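PDB 4IGU: CG5036, which probably binds G-protein alpha subunits through its RGS domain, speeding their GTP hydrolysis and inhibiting GDP release. Local coordinates for residues K37-Q40 with N41-S45. Numbering follows the deposited sequence.
Sequences KVFQ and NFLRS
Lys37 O receives the backbone N of Asn41 at 2.8 Å, and the Asn41 side chain leans back over the same oxygen, its CG 3.3 Å from Lys37 O. The next three backbone bonds follow in step, Phe42 N to Val38 O, Leu43 N to Phe39 O and Arg44 N to Gln40 O, the i to i+4 bonding that defines an alpha helix. On one flank the four-residue spacing is used a second time, by side chains. Gln40 reaches out as an extended chain, while Arg44 folds at chi3 (-66°) and swings its guanidinium back toward the preceding turn. NH2 of Arg44 then donates to Gln40 OE1 at 3.0 Å, nearly straight at 165°, along a lone pair in the amide's carbonyl plane. The oxygen sits at the guanidinium edge, although the two flat groups are turned 56° apart. Helix 33-45 is amphipathic within the all-helical RGS domain: Lys37, Asn41 and Arg44 lie on its exposed side, whereas Phe39 and Leu43 are buried against Ile52 of helix 50-61 and Ser127 of helix 113-132. There, Leu43 CD1 lies over one face of the Phe39 ring, a CH-pi contact 4.1 Å from the centroid, and also touches Phe39 CE2 at 3.7 Å. A looser approach, Phe39 CE1 to Phe42 CD2 at 4.3 Å, brings the two rings obliquely together, and Phe131 of helix 113-132 meets both, edge-to-face with Phe39.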
ATOM      1  N   LYS A  37       7.540  -1.242   5.276  1.00 21.54           N
ATOM      2  CA  LYS A  37       8.022   0.011   5.864  1.00 22.47           C
ATOM      3  C   LYS A  37       9.089   0.681   5.008  1.00 22.92           C
ATOM      4  O   LYS A  37       9.027   1.886   4.754  1.00 24.75           O
ATOM      5  CB  LYS A  37       8.565  -0.229   7.266  1.00 23.40           C
ATOM      6  CG  LYS A  37       7.544  -0.781   8.232  1.00 39.84           C
ATOM      7  CD  LYS A  37       8.108  -0.837   9.647  1.00 39.96           C
ATOM      8  CE  LYS A  37       7.174  -1.598  10.582  1.00 47.82           C
ATOM      9  NZ  LYS A  37       7.800  -1.844  11.914  1.00 50.00           N
ATOM     10  N   VAL A  38      10.073  -0.100   4.569  1.00 21.26           N
ATOM     11  CA  VAL A  38      11.111   0.426   3.685  1.00 18.31           C
ATOM     12  C   VAL A  38      10.481   0.905   2.389  1.00 22.05           C
ATOM     13  O   VAL A  38      10.845   1.970   1.875  1.00 19.66           O
ATOM     14  CB  VAL A  38      12.193  -0.632   3.380  1.00 20.95           C
ATOM     15  CG1 VAL A  38      13.256  -0.074   2.431  1.00 21.88           C
ATOM     16  CG2 VAL A  38      12.835  -1.110   4.675  1.00 21.96           C
ATOM     17  N   PHE A  39       9.528   0.127   1.866  1.00 17.15           N
ATOM     18  CA  PHE A  39       8.824   0.512   0.641  1.00 18.50           C
ATOM     19  C   PHE A  39       8.021   1.793   0.863  1.00 15.64           C
ATOM     20  O   PHE A  39       8.053   2.707   0.029  1.00 17.09           O
ATOM     21  CB  PHE A  39       7.899  -0.609   0.131  1.00 14.48           C
ATOM     22  CG  PHE A  39       7.323  -0.338  -1.242  1.00 18.88           C
ATOM     23  CD1 PHE A  39       8.161   0.024  -2.294  1.00 14.54           C
ATOM     24  CD2 PHE A  39       5.958  -0.463  -1.487  1.00 13.62           C
ATOM     25  CE1 PHE A  39       7.657   0.266  -3.556  1.00 13.90           C
ATOM     26  CE2 PHE A  39       5.439  -0.229  -2.763  1.00 16.49           C
ATOM     27  CZ  PHE A  39       6.288   0.145  -3.794  1.00 17.26           C
ATOM     28  N   GLN A  40       7.304   1.864   1.983  1.00 18.24           N
ATOM     29  CA  GLN A  40       6.573   3.085   2.334  1.00 19.23           C
ATOM     30  C   GLN A  40       7.516   4.286   2.470  1.00 23.79           C
ATOM     31  O   GLN A  40       7.156   5.405   2.086  1.00 26.11           O
ATOM     32  CB  GLN A  40       5.770   2.903   3.628  1.00 19.89           C
ATOM     33  CG  GLN A  40       4.875   4.097   3.979  1.00 23.93           C
ATOM     34  CD  GLN A  40       4.175   3.945   5.326  1.00 24.42           C
ATOM     35  OE1 GLN A  40       3.966   4.927   6.038  1.00 24.94           O
ATOM     36  NE2 GLN A  40       3.816   2.717   5.681  1.00 19.47           N
ATOM     37  N   ASN A  41       8.714   4.065   3.015  1.00 21.40           N
ATOM     38  CA  ASN A  41       9.696   5.152   3.118  1.00 21.30           C
ATOM     39  C   ASN A  41      10.129   5.635   1.746  1.00 23.14           C
ATOM     40  O   ASN A  41      10.294   6.832   1.511  1.00 28.58           O
ATOM     41  CB  ASN A  41      10.922   4.726   3.937  1.00 29.80           C
ATOM     42  CG  ASN A  41      10.640   4.672   5.431  1.00 37.52           C
ATOM     43  OD1 ASN A  41       9.656   5.240   5.910  1.00 42.10           O
ATOM     44  ND2 ASN A  41      11.512   3.997   6.177  1.00 41.98           N
ATOM     45  N   PHE A  42      10.298   4.694   0.831  1.00 24.91           N
ATOM     46  CA  PHE A  42      10.643   5.038  -0.532  1.00 21.84           C
ATOM     47  C   PHE A  42       9.518   5.805  -1.213  1.00 25.46           C
ATOM     48  O   PHE A  42       9.770   6.764  -1.939  1.00 21.12           O
ATOM     49  CB  PHE A  42      10.969   3.781  -1.338  1.00 15.21           C
ATOM     50  CG  PHE A  42      11.179   4.052  -2.794  1.00 22.99           C
ATOM     51  CD1 PHE A  42      12.323   4.714  -3.228  1.00 26.64           C
ATOM     52  CD2 PHE A  42      10.233   3.662  -3.733  1.00 23.21           C
ATOM     53  CE1 PHE A  42      12.522   4.972  -4.570  1.00 19.52           C
ATOM     54  CE2 PHE A  42      10.422   3.922  -5.074  1.00 24.73           C
ATOM     55  CZ  PHE A  42      11.570   4.577  -5.494  1.00 28.12           C
ATOM     56  N   LEU A  43       8.278   5.371  -0.992  1.00 20.31           N
ATOM     57  CA  LEU A  43       7.129   6.047  -1.583  1.00 23.90           C
ATOM     58  C   LEU A  43       6.994   7.466  -1.049  1.00 19.00           C
ATOM     59  O   LEU A  43       6.595   8.371  -1.785  1.00 22.28           O
ATOM     60  CB  LEU A  43       5.840   5.272  -1.309  1.00 23.05           C
ATOM     61  CG  LEU A  43       5.720   3.933  -2.025  1.00 22.20           C
ATOM     62  CD1 LEU A  43       4.483   3.184  -1.550  1.00 17.03           C
ATOM     63  CD2 LEU A  43       5.665   4.175  -3.524  1.00 20.73           C
ATOM     64  N   ARG A  44       7.299   7.653   0.232  1.00 19.35           N
ATOM     65  CA  ARG A  44       7.229   8.989   0.828  1.00 22.34           C
ATOM     66  C   ARG A  44       8.211   9.904   0.099  1.00 28.87           C
ATOM     67  O   ARG A  44       7.875  11.033  -0.283  1.00 27.28           O
ATOM     68  CB  ARG A  44       7.519   8.926   2.335  1.00 23.63           C
ATOM     69  CG  ARG A  44       7.505  10.275   3.050  1.00 30.50           C
ATOM     70  CD  ARG A  44       7.425  10.109   4.569  1.00 34.48           C
ATOM     71  NE  ARG A  44       6.145   9.523   4.970  1.00 55.00           N
ATOM     72  CZ  ARG A  44       5.971   8.246   5.303  1.00 42.45           C
ATOM     73  NH1 ARG A  44       7.003   7.409   5.301  1.00 44.97           N
ATOM     74  NH2 ARG A  44       4.765   7.807   5.643  1.00 34.86           N
ATOM     75  N   SER A  45       9.414   9.388  -0.137  1.00 26.31           N
ATOM     76  CA  SER A  45      10.440  10.115  -0.878  1.00 30.25           C
ATOM     77  C   SER A  45       9.943  10.460  -2.280  1.00 30.09           C
ATOM     78  O   SER A  45      10.466  11.361  -2.934  1.00 31.72           O
ATOM     79  CB  SER A  45      11.714   9.273  -0.982  1.00 25.61           C
ATOM     80  OG  SER A  45      11.668   8.450  -2.140  1.00 28.60           O
TER